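Local coordinates for L-lysine 6-monooxygenase involved in desferrioxamine biosynthesis (Erwinia amylovora CFBP1430, PDB 5O8R) that uses FAD and NADPH to N-hydroxylate cadaverine, a step in the biosynthesis of the siderophore desferrioxamine, at the interface of chains A and B. Numbering follows the deposited sequence. Chains: chain A/B, L-lysine 6-monooxygenase involved in desferrioxamine biosynthesis.

The interface of chains A and B. Residues chain A 59-60, 62-63, 68, 397; chain B 61, 78, 87-88, 91.
B:Tyr91 pushes its ring into a pocket of chain A lined by A:Pro60, A:Met62, A:Ala63, A:Leu68 and A:Gly397. It buries 95 Å² there, more than any other residue of this patch. Its CG stands anti to the backbone N (chi1 169°), which points the ring toward chain A, alongside B:Tyr88. A:Pro60 crosses the tyrosine at about a right angle. A:Pro60 CD lies 3.5 Å from B:Tyr91 CE1, and the proline CG touches the same ring carbon. A:Met62 comes to the rim instead: its CB sits at the ring edge, in plane, 3.8 Å from B:Tyr91 CD1. The methyl of A:Ala63 meets CE1 and the phenol oxygen. That oxygen, B:Tyr91 OH, ends against the backbone of A:Gly397, 3.6 Å from A:Gly397 CA, and also touches A:Pro60 CD. No nitrogen or oxygen of chain A lies within bonding distance of it, so the grip on the ring is apolar.

A:Leu68 buries 62 Å² and divides its two methyls between neighbours. A:Leu68 CD1 lies over one face of the B:Tyr91 ring, toward the rim, and also reaches B:Tyr88 CE1 at 3.7 Å. A:Leu68 CD2 packs 3.8 Å from B:Leu87 CG. The leucine thus wedges between side chains of one helix. Within chain B, B:Tyr91 CD2 covers a face of the B:Tyr88 ring. At the edge of that ring, in its plane, lies the carbonyl oxygen A:Gly397 O, 3.8 Å from B:Tyr88 CE1.

Bends at chi2 and chi3 (86° and 80°) bring A:Met62 SD to 4.1 Å from the ring carbon B:Phe61 CZ, a looser contact at the margin. B:Leu78 lies near the same methionine.

The two-fold symmetric interface repeats this patch with the chains exchanged. It joins two copies of the four-chain deposited assembly, and may serve oligomerisation. The chain B surface is mainly helix 87-93, with B:Leu78 from helix 77-83. Chain A offers the stretch 59-68 and the 3-10 helix 396-398.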
loop_
_atom_site.group_PDB
_atom_site.type_symbol
_atom_site.label_atom_id
_atom_site.label_comp_id
_atom_site.label_asym_id
_atom_site.label_seq_id
_atom_site.Cartn_x
_atom_site.Cartn_y
_atom_site.Cartn_z
ATOM N N THR A 59 5.971 -12.474 -10.180
ATOM C CA THR A 59 7.345 -12.012 -10.165
ATOM C C THR A 59 7.444 -10.677 -10.869
ATOM O O THR A 59 6.726 -10.413 -11.871
ATOM C CB THR A 59 8.254 -12.893 -11.014
ATOM O OG1 THR A 59 7.806 -12.915 -12.392
ATOM C CG2 THR A 59 8.319 -14.265 -10.472
ATOM N N PRO A 60 8.397 -9.854 -10.438
ATOM C CA PRO A 60 8.618 -8.594 -11.120
ATOM C C PRO A 60 9.065 -8.820 -12.545
ATOM O O PRO A 60 9.394 -9.930 -12.949
ATOM C CB PRO A 60 9.721 -7.959 -10.343
ATOM C CG PRO A 60 9.816 -8.755 -9.072
ATOM C CD PRO A 60 9.418 -10.127 -9.433
ATOM N N MET A 62 11.676 -7.675 -14.270
ATOM C CA MET A 62 13.085 -8.075 -14.342
ATOM C C MET A 62 13.346 -9.571 -14.428
ATOM O O MET A 62 14.419 -10.003 -14.763
ATOM C CB MET A 62 13.793 -7.552 -13.091
ATOM C CG MET A 62 13.946 -6.025 -13.073
ATOM S SD MET A 62 12.500 -5.218 -12.388
ATOM C CE MET A 62 12.848 -5.471 -10.631
ATOM N N ALA A 63 12.368 -10.379 -14.104
ATOM C CA ALA A 63 12.441 -11.801 -14.371
ATOM C C ALA A 63 11.747 -12.075 -15.698
ATOM O O ALA A 63 10.767 -12.832 -15.806
ATOM C CB ALA A 63 11.805 -12.575 -13.236
ATOM N N LEU A 68 17.973 -10.621 -15.895
ATOM C CA LEU A 68 18.746 -10.973 -14.694
ATOM C C LEU A 68 20.086 -11.558 -15.025
ATOM O O LEU A 68 20.873 -11.836 -14.131
ATOM C CB LEU A 68 17.987 -11.913 -13.761
ATOM C CG LEU A 68 16.818 -11.278 -13.031
ATOM C CD1 LEU A 68 16.117 -12.310 -12.189
ATOM C CD2 LEU A 68 17.276 -10.130 -12.163
ATOM N N GLY A 397 12.178 -16.235 -11.981
ATOM C CA GLY A 397 13.278 -15.426 -11.434
ATOM C C GLY A 397 14.598 -16.136 -11.431
ATOM O O GLY A 397 15.658 -15.513 -11.573
ATOM N N PHE B 61 13.042 4.029 -11.424
ATOM C CA PHE B 61 14.394 3.786 -11.919
ATOM C C PHE B 61 14.559 3.716 -13.442
ATOM O O PHE B 61 15.638 3.841 -13.930
ATOM C CB PHE B 61 14.980 2.535 -11.295
ATOM C CG PHE B 61 14.362 1.233 -11.787
ATOM C CD1 PHE B 61 14.685 0.704 -13.033
ATOM C CD2 PHE B 61 13.535 0.496 -10.971
ATOM C CE1 PHE B 61 14.146 -0.494 -13.453
ATOM C CE2 PHE B 61 12.997 -0.696 -11.396
ATOM C CZ PHE B 61 13.292 -1.182 -12.634
ATOM N N LEU B 78 19.743 -0.651 -14.586
ATOM C CA LEU B 78 19.735 -2.083 -14.292
ATOM C C LEU B 78 21.084 -2.748 -14.628
ATOM O O LEU B 78 21.530 -3.640 -13.931
ATOM C CB LEU B 78 18.570 -2.796 -14.978
ATOM C CG LEU B 78 17.161 -2.534 -14.452
ATOM C CD1 LEU B 78 16.188 -3.193 -15.402
ATOM C CD2 LEU B 78 16.977 -3.077 -13.050
ATOM N N LEU B 87 22.264 -7.003 -8.676
ATOM C CA LEU B 87 20.950 -6.812 -9.326
ATOM C C LEU B 87 19.942 -7.692 -8.696
ATOM O O LEU B 87 18.814 -7.266 -8.538
ATOM C CB LEU B 87 20.970 -7.101 -10.809
ATOM C CG LEU B 87 19.706 -7.215 -11.659
ATOM C CD1 LEU B 87 19.003 -5.890 -11.785
ATOM C CD2 LEU B 87 20.131 -7.598 -13.059
ATOM N N TYR B 88 20.349 -8.887 -8.285
ATOM C CA TYR B 88 19.406 -9.810 -7.712
ATOM C C TYR B 88 18.879 -9.253 -6.433
ATOM O O TYR B 88 17.691 -9.475 -6.105
ATOM C CB TYR B 88 19.957 -11.222 -7.507
ATOM C CG TYR B 88 18.821 -12.166 -7.570
ATOM C CD1 TYR B 88 18.356 -12.620 -8.790
ATOM C CD2 TYR B 88 18.106 -12.518 -6.401
ATOM C CE1 TYR B 88 17.219 -13.432 -8.848
ATOM C CE2 TYR B 88 16.969 -13.343 -6.440
ATOM C CZ TYR B 88 16.513 -13.792 -7.666
ATOM O OH TYR B 88 15.381 -14.611 -7.763
ATOM N N TYR B 91 16.339 -6.647 -7.226
ATOM C CA TYR B 91 15.123 -7.350 -7.603
ATOM C C TYR B 91 14.312 -7.685 -6.370
ATOM O O TYR B 91 13.072 -7.476 -6.340
ATOM C CB TYR B 91 15.508 -8.583 -8.405
ATOM C CG TYR B 91 14.479 -9.648 -8.714
ATOM C CD1 TYR B 91 13.747 -9.647 -9.864
ATOM C CD2 TYR B 91 14.350 -10.718 -7.904
ATOM C CE1 TYR B 91 12.847 -10.679 -10.143
ATOM C CE2 TYR B 91 13.471 -11.725 -8.171
ATOM C CZ TYR B 91 12.723 -11.708 -9.287
ATOM O OH TYR B 91 11.912 -12.795 -9.452
#